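Local atomic coordinates of hydrogenase maturation factor (Thermoanaerobacter tengcongensis, PDB entry 3VTH), a protein that probably transfers the carbamoyl group of carbamoyl phosphate, at the cost of ATP, to the C-terminal cysteine of HypE during [NiFe]-hydrogenase maturation. Residues Ser401-Tyr409 against Tyr465-Leu474; Leu121-Pro132 against Pro312-Glu320. All coordinates share one frame; numbering follows the deposited sequence.

Contact 1: residues Ser401-Tyr409 against Tyr465-Leu474; sequences SILAVGGFY and YLSTQYAKSL. With AP2 (phosphomethylphosphonic acid adenosyl ester), chain H.
Val-405 packs on Ser-467, Tyr-470 and Ala-471 where strand 402-404 of the Kae1-like, actin-ATPase-type domain runs out into the glycine loop leading to the nucleotide, with helix 466-473 packed on the mixed sheet to which the strand belongs. Val-405 can be followed outward. Val-405 CB sits 3.8 Å from the helical carbonyl Ser-467 O. CG1, turned opposite the carbonyl carbon (chi1 -65°), reaches the edge of the Tyr-470 ring, in its plane, 3.9 Å from Tyr-470 CD2, and also meets the CB of Ala-471. CG2 rests on the helix backbone at Ser-467 O. Two residues back, inside the strand, Leu-403 crosses Tyr-470 and Leu-474 at about a right angle, touching both with CD2. The loop passes the other end of the helix, where Ser-467 OG lies 3.0 Å from Gly-407 O, a hydrogen bond not settled because the hydroxyl has another acceptor within reach. Water 1 joins Gly-406 O to the hydroxyls of Ser-467 and Thr-468, the latter also bonded to His-462 O. Tyr-409 puts its ring edge to the AP2 phosphonate. At the N-cap residue Tyr-465, Phe-408 CB stands over the ring face, 3.8 Å from the ring centroid and 18° off its normal.

Contact 2: residues Leu121-Pro132 against Pro312-Glu320; sequences LKDPKDRRYRYP and PIHYLLMEE
Leu-121, at the end of helix 115-121, which carries the zinc ligand Cys-117, sets CD2 against Pro-312 CB at 4.0 Å and Tyr-315 CB, while its CD1 faces Leu-316. This is a zinc-finger loop docking on helix 312-320 of the YrdC-like domain. Lys-122 runs out beside Glu-319 in the opposite direction; its bend at the last torsion (chi4 -69°) turns NZ to a weak, salt-bridged bond with Glu-319 OE1 at 3.4 Å, and water 3 ties the same NZ to Tyr-315 O. The chain then loops away through two Asx turns, at Asp-123 and Asp-126, and returns at Arg-130, whose backbone N bonds to Leu-121 O. Arg-130 lays one guanidinium face on Leu-316 CD2. At its edge NH1 makes a long salt bridge to Glu-319 OE2, 3.6 Å away, with the two planes 78° apart, and gives a hydrogen bond to water 4, which passes on to Leu-316 O and Glu-320 OE2. A leucine in place of Arg-130 would probably leave Glu-319 with Lys-122 as its one cationic mate in this contact and water 4 without the N-H donor that NH1 gives it. Pro-132 ends the segment's contact, its O 3.4 Å from Pro-312 CB and its CB on Ile-313 CG2. Greasy contacts thus fill the middle, while weak, water-assisted ion pairs border them, consistent with a polar margin held electrostatically more than by tight bonds.

The two contacts lie on opposite sides of the chain's centre, about 45 Å apart between their own centres, and share no helix or strand. Contact 1 is buried and stays within one domain, joining a strand end to a helix of the same Kae1-like unit beside the nucleotide and iron site. Contact 2 is only partly buried and joins two units distant in sequence, a finger loop and a YrdC-like helix. Their chemistry follows: apolar branches, a ring face and uncharged groups with ordered water in contact 1, against a leucine and proline patch edged by lysine, arginine and glutamates in contact 2. Both use water as a bridge.

Contact 1: residues Ser401-Tyr409 against Tyr465-Leu474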
loop_
_atom_site.group_PDB
_atom_site.type_symbol
_atom_site.label_atom_id
_atom_site.label_comp_id
_atom_site.label_asym_id
_atom_site.label_seq_id
_atom_site.Cartn_x
_atom_site.Cartn_y
_atom_site.Cartn_z
ATOM N N SER A 401 20.290 -10.442 7.662
ATOM C CA SER A 401 18.935 -9.886 7.829
ATOM C C SER A 401 18.954 -8.484 8.448
ATOM O O SER A 401 19.601 -8.234 9.479
ATOM C CB SER A 401 18.025 -10.812 8.642
ATOM O OG SER A 401 17.556 -11.890 7.843
ATOM N N ILE A 402 18.239 -7.575 7.801
ATOM C CA ILE A 402 18.160 -6.188 8.254
ATOM C C ILE A 402 16.711 -5.878 8.587
ATOM O O ILE A 402 15.809 -6.284 7.863
ATOM C CB ILE A 402 18.678 -5.220 7.163
ATOM C CG1 ILE A 402 20.215 -5.302 7.099
ATOM C CG2 ILE A 402 18.207 -3.751 7.426
ATOM C CD1 ILE A 402 20.828 -4.640 5.876
ATOM N N LEU A 403 16.487 -5.190 9.701
ATOM C CA LEU A 403 15.188 -4.586 9.948
ATOM C C LEU A 403 15.298 -3.090 9.637
ATOM O O LEU A 403 16.122 -2.396 10.213
ATOM C CB LEU A 403 14.763 -4.803 11.406
ATOM C CG LEU A 403 13.566 -3.986 11.919
ATOM C CD1 LEU A 403 12.248 -4.390 11.212
ATOM C CD2 LEU A 403 13.450 -4.171 13.427
ATOM N N ALA A 404 14.461 -2.611 8.723
ATOM C CA ALA A 404 14.341 -1.186 8.439
ATOM C C ALA A 404 13.039 -0.702 9.061
ATOM O O ALA A 404 11.979 -1.242 8.770
ATOM C CB ALA A 404 14.363 -0.939 6.938
ATOM N N VAL A 405 13.139 0.302 9.935
ATOM C CA VAL A 405 12.044 0.659 10.826
ATOM C C VAL A 405 11.038 1.602 10.189
ATOM O O VAL A 405 9.949 1.802 10.738
ATOM C CB VAL A 405 12.537 1.227 12.186
ATOM C CG1 VAL A 405 13.304 0.141 12.989
ATOM C CG2 VAL A 405 13.355 2.505 12.003
ATOM N N GLY A 406 11.400 2.184 9.046
ATOM C CA GLY A 406 10.487 3.105 8.345
ATOM C C GLY A 406 10.555 4.529 8.868
ATOM O O GLY A 406 11.534 4.920 9.525
ATOM N N GLY A 407 9.524 5.315 8.573
ATOM C CA GLY A 407 9.484 6.713 8.993
ATOM C C GLY A 407 8.397 6.963 10.031
ATOM O O GLY A 407 8.183 6.152 10.936
ATOM N N PHE A 408 7.709 8.085 9.878
ATOM C CA PHE A 408 6.657 8.523 10.790
ATOM C C PHE A 408 5.281 8.411 10.101
ATOM O O PHE A 408 4.451 7.602 10.522
ATOM C CB PHE A 408 6.960 9.948 11.322
ATOM C CG PHE A 408 5.735 10.731 11.771
ATOM C CD1 PHE A 408 5.507 12.010 11.279
ATOM C CD2 PHE A 408 4.812 10.189 12.659
ATOM C CE1 PHE A 408 4.382 12.755 11.678
ATOM C CE2 PHE A 408 3.690 10.914 13.056
ATOM C CZ PHE A 408 3.474 12.206 12.567
ATOM N N TYR A 409 5.047 9.203 9.058
ATOM C CA TYR A 409 3.783 9.121 8.324
ATOM C C TYR A 409 3.668 7.801 7.591
ATOM O O TYR A 409 4.660 7.309 7.032
ATOM C CB TYR A 409 3.680 10.226 7.273
ATOM C CG TYR A 409 3.582 11.620 7.838
ATOM C CD1 TYR A 409 2.404 12.070 8.439
ATOM C CD2 TYR A 409 4.667 12.496 7.760
ATOM C CE1 TYR A 409 2.301 13.377 8.957
ATOM C CE2 TYR A 409 4.578 13.806 8.265
ATOM C CZ TYR A 409 3.395 14.232 8.860
ATOM O OH TYR A 409 3.316 15.514 9.359
ATOM N N TYR A 465 11.413 10.583 15.422
ATOM C CA TYR A 465 10.468 9.526 15.012
ATOM C C TYR A 465 10.439 8.447 16.088
ATOM O O TYR A 465 11.482 8.038 16.584
ATOM C CB TYR A 465 10.894 8.881 13.696
ATOM C CG TYR A 465 10.792 9.748 12.456
ATOM C CD1 TYR A 465 10.217 11.038 12.488
ATOM C CD2 TYR A 465 11.237 9.259 11.241
ATOM C CE1 TYR A 465 10.118 11.817 11.291
ATOM C CE2 TYR A 465 11.155 10.003 10.081
ATOM C CZ TYR A 465 10.603 11.277 10.113
ATOM O OH TYR A 465 10.562 11.943 8.914
ATOM N N LEU A 466 9.250 7.981 16.445
ATOM C CA LEU A 466 9.155 6.809 17.325
ATOM C C LEU A 466 9.864 5.599 16.727
ATOM O O LEU A 466 10.404 4.772 17.469
ATOM C CB LEU A 466 7.703 6.447 17.613
ATOM C CG LEU A 466 6.836 7.477 18.339
ATOM C CD1 LEU A 466 5.426 6.883 18.470
ATOM C CD2 LEU A 466 7.395 7.797 19.720
ATOM N N SER A 467 9.862 5.499 15.395
ATOM C CA SER A 467 10.575 4.418 14.712
ATOM C C SER A 467 12.090 4.470 14.985
ATOM O O SER A 467 12.732 3.432 15.215
ATOM C CB SER A 467 10.285 4.423 13.203
ATOM O OG SER A 467 10.666 5.650 12.596
ATOM N N THR A 468 12.648 5.674 14.961
ATOM C CA THR A 468 14.062 5.886 15.298
ATOM C C THR A 468 14.348 5.508 16.757
ATOM O O THR A 468 15.302 4.783 17.043
ATOM C CB THR A 468 14.483 7.354 15.034
ATOM O OG1 THR A 468 14.315 7.637 13.644
ATOM C CG2 THR A 468 15.959 7.596 15.452
ATOM N N GLN A 469 13.498 5.988 17.667
ATOM C CA GLN A 469 13.595 5.648 19.094
ATOM C C GLN A 469 13.530 4.136 19.300
ATOM O O GLN A 469 14.251 3.584 20.127
ATOM C CB GLN A 469 12.518 6.391 19.908
ATOM C CG GLN A 469 12.729 7.926 19.848
ATOM C CD GLN A 469 11.456 8.766 20.025
ATOM O OE1 GLN A 469 10.442 8.298 20.539
ATOM N NE2 GLN A 469 11.526 10.030 19.614
ATOM N N TYR A 470 12.674 3.467 18.533
ATOM C CA TYR A 470 12.615 2.016 18.580
ATOM C C TYR A 470 13.936 1.397 18.108
ATOM O O TYR A 470 14.480 0.541 18.792
ATOM C CB TYR A 470 11.425 1.471 17.777
ATOM C CG TYR A 470 11.414 -0.055 17.678
ATOM C CD1 TYR A 470 11.091 -0.850 18.774
ATOM C CD2 TYR A 470 11.742 -0.687 16.482
ATOM C CE1 TYR A 470 11.080 -2.262 18.664
ATOM C CE2 TYR A 470 11.734 -2.064 16.363
ATOM C CZ TYR A 470 11.400 -2.844 17.437
ATOM O OH TYR A 470 11.422 -4.206 17.268
ATOM N N ALA A 471 14.453 1.854 16.962
ATOM C CA ALA A 471 15.727 1.356 16.426
ATOM C C ALA A 471 16.869 1.485 17.440
ATOM O O ALA A 471 17.620 0.536 17.662
ATOM C CB ALA A 471 16.092 2.064 15.136
ATOM N N LYS A 472 16.976 2.660 18.053
ATOM C CA LYS A 472 18.015 2.933 19.040
ATOM C C LYS A 472 17.841 2.105 20.298
ATOM O O LYS A 472 18.817 1.815 20.976
ATOM C CB LYS A 472 18.047 4.414 19.419
ATOM C CG LYS A 472 18.190 5.382 18.257
ATOM C CD LYS A 472 19.524 5.228 17.534
ATOM C CE LYS A 472 20.206 6.587 17.334
ATOM N NZ LYS A 472 19.294 7.640 16.818
ATOM N N SER A 473 16.601 1.714 20.599
ATOM C CA SER A 473 16.325 0.866 21.760
ATOM C C SER A 473 16.860 -0.565 21.606
ATOM O O SER A 473 16.932 -1.302 22.590
ATOM C CB SER A 473 14.815 0.808 22.047
ATOM O OG SER A 473 14.202 -0.294 21.375
ATOM N N LEU A 474 17.205 -0.978 20.385
ATOM C CA LEU A 474 17.610 -2.376 20.160
ATOM C C LEU A 474 19.116 -2.582 20.415
ATOM O O LEU A 474 19.899 -1.637 20.377
ATOM C CB LEU A 474 17.212 -2.859 18.758
ATOM C CG LEU A 474 15.744 -2.729 18.306
ATOM C CD1 LEU A 474 15.597 -3.002 16.804
ATOM C CD2 LEU A 474 14.839 -3.661 19.113
HETATM P PB AP2 H . 7.108 13.507 4.492
HETATM O O1B AP2 H . 6.722 14.784 3.788
HETATM O O2B AP2 H . 8.351 12.826 4.009
HETATM O O3B AP2 H . 6.995 13.635 5.991
HETATM C C3A AP2 H . 5.745 12.396 4.052
HETATM P PA AP2 H . 5.659 11.937 2.297
HETATM O O1A AP2 H . 4.602 10.842 2.343
HETATM O O2A AP2 H . 6.977 11.670 1.612
HETATM O "O5'" AP2 H . 5.062 13.250 1.563
HETATM C "C5'" AP2 H . 3.706 13.593 1.826
HETATM C "C4'" AP2 H . 3.550 15.013 1.332
HETATM O "O4'" AP2 H . 3.527 15.022 -0.096
HETATM C "C3'" AP2 H . 2.234 15.636 1.752
HETATM O "O3'" AP2 H . 2.294 16.087 3.109
HETATM C "C2'" AP2 H . 2.131 16.752 0.733
HETATM O "O2'" AP2 H . 2.933 17.834 1.221
HETATM C "C1'" AP2 H . 2.740 16.137 -0.535
HETATM N N9 AP2 H . 1.606 15.733 -1.414
HETATM C C8 AP2 H . 0.660 14.791 -1.171
HETATM N N7 AP2 H . -0.256 14.726 -2.174
HETATM C C5 AP2 H . 0.099 15.643 -3.095
HETATM C C6 AP2 H . -0.431 16.107 -4.402
HETATM N N6 AP2 H . -1.545 15.556 -4.947
HETATM N N1 AP2 H . 0.243 17.109 -5.031
HETATM C C2 AP2 H . 1.366 17.662 -4.523
HETATM N N3 AP2 H . 1.892 17.296 -3.334
HETATM C C4 AP2 H . 1.312 16.311 -2.591
HETATM O O HOH W 1 13.499 5.831 11.743
HETATM O O HOH W 2 7.993 6.989 13.710
#

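Contact 2: residues Leu121-Pro132 against Pro312-Glu320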
loop_
_atom_site.group_PDB
_atom_site.type_symbol
_atom_site.label_atom_id
_atom_site.label_comp_id
_atom_site.label_asym_id
_atom_site.label_seq_id
_atom_site.Cartn_x
_atom_site.Cartn_y
_atom_site.Cartn_z
ATOM N N LEU A 121 -21.942 -19.568 -4.817
ATOM C CA LEU A 121 -22.660 -18.641 -3.931
ATOM C C LEU A 121 -24.056 -18.234 -4.446
ATOM O O LEU A 121 -24.995 -18.101 -3.663
ATOM C CB LEU A 121 -21.816 -17.378 -3.698
ATOM C CG LEU A 121 -22.308 -16.328 -2.700
ATOM C CD1 LEU A 121 -22.299 -16.890 -1.300
ATOM C CD2 LEU A 121 -21.434 -15.044 -2.773
ATOM N N LYS A 122 -24.165 -18.023 -5.757
ATOM C CA LYS A 122 -25.391 -17.517 -6.377
ATOM C C LYS A 122 -26.284 -18.623 -6.963
ATOM O O LYS A 122 -27.302 -18.338 -7.587
ATOM C CB LYS A 122 -25.034 -16.494 -7.460
ATOM C CG LYS A 122 -24.431 -15.216 -6.907
ATOM C CD LYS A 122 -23.888 -14.298 -8.004
ATOM C CE LYS A 122 -23.364 -12.970 -7.411
ATOM N NZ LYS A 122 -24.467 -12.096 -6.859
ATOM N N ASP A 123 -25.891 -19.878 -6.760
ATOM C CA ASP A 123 -26.605 -21.022 -7.323
ATOM C C ASP A 123 -27.554 -21.649 -6.291
ATOM O O ASP A 123 -27.092 -22.375 -5.409
ATOM C CB ASP A 123 -25.588 -22.067 -7.819
ATOM C CG ASP A 123 -26.251 -23.307 -8.408
ATOM O OD1 ASP A 123 -25.523 -24.240 -8.806
ATOM O OD2 ASP A 123 -27.491 -23.355 -8.466
ATOM N N PRO A 124 -28.880 -21.406 -6.421
ATOM C CA PRO A 124 -29.865 -21.884 -5.430
ATOM C C PRO A 124 -29.844 -23.401 -5.194
ATOM O O PRO A 124 -30.348 -23.870 -4.171
ATOM C CB PRO A 124 -31.223 -21.466 -6.031
ATOM C CG PRO A 124 -30.909 -20.441 -7.056
ATOM C CD PRO A 124 -29.545 -20.802 -7.592
ATOM N N LYS A 125 -29.272 -24.155 -6.127
ATOM C CA LYS A 125 -29.223 -25.609 -6.001
ATOM C C LYS A 125 -27.971 -26.094 -5.267
ATOM O O LYS A 125 -27.913 -27.242 -4.822
ATOM C CB LYS A 125 -29.336 -26.273 -7.380
ATOM C CG LYS A 125 -30.687 -26.053 -8.078
ATOM C CD LYS A 125 -30.742 -26.770 -9.422
ATOM C CE LYS A 125 -32.092 -26.560 -10.109
ATOM N NZ LYS A 125 -32.325 -27.569 -11.194
ATOM N N ASP A 126 -26.977 -25.214 -5.132
ATOM C CA ASP A 126 -25.708 -25.562 -4.488
ATOM C C ASP A 126 -25.870 -25.574 -2.968
ATOM O O ASP A 126 -26.566 -24.732 -2.409
ATOM C CB ASP A 126 -24.618 -24.557 -4.896
ATOM C CG ASP A 126 -23.205 -25.080 -4.647
ATOM O OD1 ASP A 126 -22.531 -25.435 -5.639
ATOM O OD2 ASP A 126 -22.760 -25.134 -3.474
ATOM N N ARG A 127 -25.217 -26.500 -2.279
ATOM C CA ARG A 127 -25.326 -26.490 -0.818
ATOM C C ARG A 127 -24.618 -25.298 -0.146
ATOM O O ARG A 127 -24.869 -25.012 1.031
ATOM C CB ARG A 127 -24.902 -27.823 -0.202
ATOM C CG ARG A 127 -23.430 -28.080 -0.147
ATOM C CD ARG A 127 -23.178 -29.458 0.476
ATOM N NE ARG A 127 -21.757 -29.635 0.732
ATOM C CZ ARG A 127 -21.168 -29.466 1.913
ATOM N NH1 ARG A 127 -21.873 -29.143 2.999
ATOM N NH2 ARG A 127 -19.859 -29.628 2.013
ATOM N N ARG A 128 -23.760 -24.601 -0.895
ATOM C CA ARG A 128 -23.147 -23.367 -0.395
ATOM C C ARG A 128 -23.828 -22.094 -0.903
ATOM O O ARG A 128 -23.259 -21.012 -0.791
ATOM C CB ARG A 128 -21.642 -23.325 -0.693
ATOM C CG ARG A 128 -20.848 -24.373 0.069
ATOM C CD ARG A 128 -19.356 -24.287 -0.265
ATOM N NE ARG A 128 -18.547 -25.204 0.540
ATOM C CZ ARG A 128 -18.312 -26.482 0.243
ATOM N NH1 ARG A 128 -18.829 -27.029 -0.848
ATOM N NH2 ARG A 128 -17.546 -27.212 1.048
ATOM N N TYR A 129 -25.035 -22.231 -1.452
ATOM C CA TYR A 129 -25.867 -21.079 -1.824
ATOM C C TYR A 129 -25.948 -20.094 -0.669
ATOM O O TYR A 129 -26.363 -20.457 0.431
ATOM C CB TYR A 129 -27.272 -21.549 -2.208
ATOM C CG TYR A 129 -28.251 -20.460 -2.617
ATOM C CD1 TYR A 129 -27.944 -19.550 -3.639
ATOM C CD2 TYR A 129 -29.502 -20.368 -2.008
ATOM C CE1 TYR A 129 -28.859 -18.561 -4.030
ATOM C CE2 TYR A 129 -30.430 -19.387 -2.396
ATOM C CZ TYR A 129 -30.088 -18.482 -3.399
ATOM O OH TYR A 129 -30.994 -17.519 -3.784
ATOM N N ARG A 130 -25.501 -18.863 -0.920
ATOM C CA ARG A 130 -25.552 -17.770 0.065
ATOM C C ARG A 130 -24.695 -18.029 1.319
ATOM O O ARG A 130 -24.839 -17.341 2.323
ATOM C CB ARG A 130 -27.013 -17.421 0.439
ATOM C CG ARG A 130 -27.893 -17.012 -0.749
ATOM C CD ARG A 130 -29.354 -16.685 -0.314
ATOM N NE ARG A 130 -29.359 -15.726 0.793
ATOM C CZ ARG A 130 -29.194 -14.412 0.652
ATOM N NH1 ARG A 130 -29.034 -13.877 -0.556
ATOM N NH2 ARG A 130 -29.187 -13.625 1.722
ATOM N N TYR A 131 -23.786 -18.999 1.252
ATOM C CA TYR A 131 -22.857 -19.234 2.350
ATOM C C TYR A 131 -21.830 -18.079 2.450
ATOM O O TYR A 131 -21.041 -17.856 1.530
ATOM C CB TYR A 131 -22.191 -20.615 2.211
ATOM C CG TYR A 131 -21.094 -20.896 3.208
ATOM C CD1 TYR A 131 -19.828 -21.253 2.776
ATOM C CD2 TYR A 131 -21.327 -20.815 4.586
ATOM C CE1 TYR A 131 -18.807 -21.532 3.683
ATOM C CE2 TYR A 131 -20.297 -21.071 5.503
ATOM C CZ TYR A 131 -19.056 -21.434 5.040
ATOM O OH TYR A 131 -18.036 -21.689 5.922
ATOM N N PRO A 132 -21.866 -17.321 3.564
ATOM C CA PRO A 132 -21.137 -16.043 3.687
ATOM C C PRO A 132 -19.625 -16.194 3.781
ATOM O O PRO A 132 -18.916 -15.191 3.774
ATOM C CB PRO A 132 -21.675 -15.462 5.006
ATOM C CG PRO A 132 -22.930 -16.232 5.286
ATOM C CD PRO A 132 -22.653 -17.596 4.777
ATOM N N PRO A 312 -17.573 -12.744 0.276
ATOM C CA PRO A 312 -18.950 -13.138 -0.054
ATOM C C PRO A 312 -20.040 -12.274 0.582
ATOM O O PRO A 312 -21.083 -12.064 -0.051
ATOM C CB PRO A 312 -19.035 -14.581 0.454
ATOM C CG PRO A 312 -17.612 -15.067 0.341
ATOM C CD PRO A 312 -16.788 -13.894 0.776
ATOM N N ILE A 313 -19.826 -11.789 1.810
ATOM C CA ILE A 313 -20.817 -10.917 2.451
ATOM C C ILE A 313 -21.153 -9.660 1.627
ATOM O O ILE A 313 -22.270 -9.147 1.712
ATOM C CB ILE A 313 -20.433 -10.506 3.896
ATOM C CG1 ILE A 313 -19.034 -9.869 3.944
ATOM C CG2 ILE A 313 -20.535 -11.728 4.843
ATOM C CD1 ILE A 313 -18.797 -8.973 5.177
ATOM N N HIS A 314 -20.180 -9.154 0.860
ATOM C CA HIS A 314 -20.409 -7.937 0.059
ATOM C C HIS A 314 -21.334 -8.233 -1.102
ATOM O O HIS A 314 -22.236 -7.443 -1.393
ATOM C CB HIS A 314 -19.106 -7.343 -0.496
ATOM C CG HIS A 314 -18.050 -7.110 0.533
ATOM N ND1 HIS A 314 -18.288 -6.438 1.712
ATOM C CD2 HIS A 314 -16.737 -7.431 0.542
ATOM C CE1 HIS A 314 -17.174 -6.380 2.418
ATOM N NE2 HIS A 314 -16.219 -6.974 1.729
ATOM N N TYR A 315 -21.108 -9.362 -1.773
ATOM C CA TYR A 315 -21.990 -9.774 -2.866
ATOM C C TYR A 315 -23.406 -10.010 -2.377
ATOM O O TYR A 315 -24.376 -9.668 -3.066
ATOM C CB TYR A 315 -21.467 -11.035 -3.556
ATOM C CG TYR A 315 -20.187 -10.827 -4.329
ATOM C CD1 TYR A 315 -20.212 -10.365 -5.642
ATOM C CD2 TYR A 315 -18.945 -11.116 -3.750
ATOM C CE1 TYR A 315 -19.011 -10.182 -6.371
ATOM C CE2 TYR A 315 -17.760 -10.938 -4.458
ATOM C CZ TYR A 315 -17.808 -10.482 -5.768
ATOM O OH TYR A 315 -16.636 -10.324 -6.452
ATOM N N LEU A 316 -23.528 -10.612 -1.194
ATOM C CA LEU A 316 -24.837 -10.824 -0.578
ATOM C C LEU A 316 -25.526 -9.490 -0.250
ATOM O O LEU A 316 -26.708 -9.289 -0.548
ATOM C CB LEU A 316 -24.703 -11.694 0.672
ATOM C CG LEU A 316 -24.291 -13.162 0.446
ATOM C CD1 LEU A 316 -24.019 -13.866 1.776
ATOM C CD2 LEU A 316 -25.316 -13.920 -0.372
ATOM N N LEU A 317 -24.776 -8.580 0.359
ATOM C CA LEU A 317 -25.312 -7.261 0.708
ATOM C C LEU A 317 -25.774 -6.500 -0.539
ATOM O O LEU A 317 -26.836 -5.875 -0.526
ATOM C CB LEU A 317 -24.275 -6.443 1.495
ATOM C CG LEU A 317 -24.716 -5.056 2.022
ATOM C CD1 LEU A 317 -26.026 -5.158 2.876
ATOM C CD2 LEU A 317 -23.584 -4.383 2.807
ATOM N N MET A 318 -24.973 -6.576 -1.607
ATOM C CA MET A 318 -25.261 -5.902 -2.875
ATOM C C MET A 318 -26.576 -6.316 -3.540
ATOM O O MET A 318 -27.214 -5.496 -4.202
ATOM C CB MET A 318 -24.086 -6.044 -3.861
ATOM C CG MET A 318 -22.842 -5.206 -3.506
ATOM S SD MET A 318 -23.267 -3.448 -3.453
ATOM C CE MET A 318 -21.693 -2.699 -3.058
ATOM N N GLU A 319 -26.991 -7.570 -3.372
ATOM C CA GLU A 319 -28.328 -7.956 -3.844
ATOM C C GLU A 319 -29.470 -7.345 -2.996
ATOM O O GLU A 319 -30.626 -7.312 -3.441
ATOM C CB GLU A 319 -28.486 -9.486 -4.034
ATOM C CG GLU A 319 -27.459 -10.347 -3.313
ATOM C CD GLU A 319 -27.415 -11.809 -3.775
ATOM O OE1 GLU A 319 -26.296 -12.319 -4.041
ATOM O OE2 GLU A 319 -28.478 -12.451 -3.855
ATOM N N GLU A 320 -29.148 -6.838 -1.802
ATOM C CA GLU A 320 -30.181 -6.273 -0.911
ATOM C C GLU A 320 -30.313 -4.752 -0.980
ATOM O O GLU A 320 -31.386 -4.219 -0.695
ATOM C CB GLU A 320 -29.986 -6.713 0.550
ATOM C CG GLU A 320 -30.019 -8.224 0.803
ATOM C CD GLU A 320 -31.287 -8.909 0.298
ATOM O OE1 GLU A 320 -32.396 -8.354 0.467
ATOM O OE2 GLU A 320 -31.172 -10.026 -0.256
HETATM O O HOH W 3 -24.151 -9.311 -5.743
HETATM O O HOH W 4 -28.587 -11.314 -0.116
#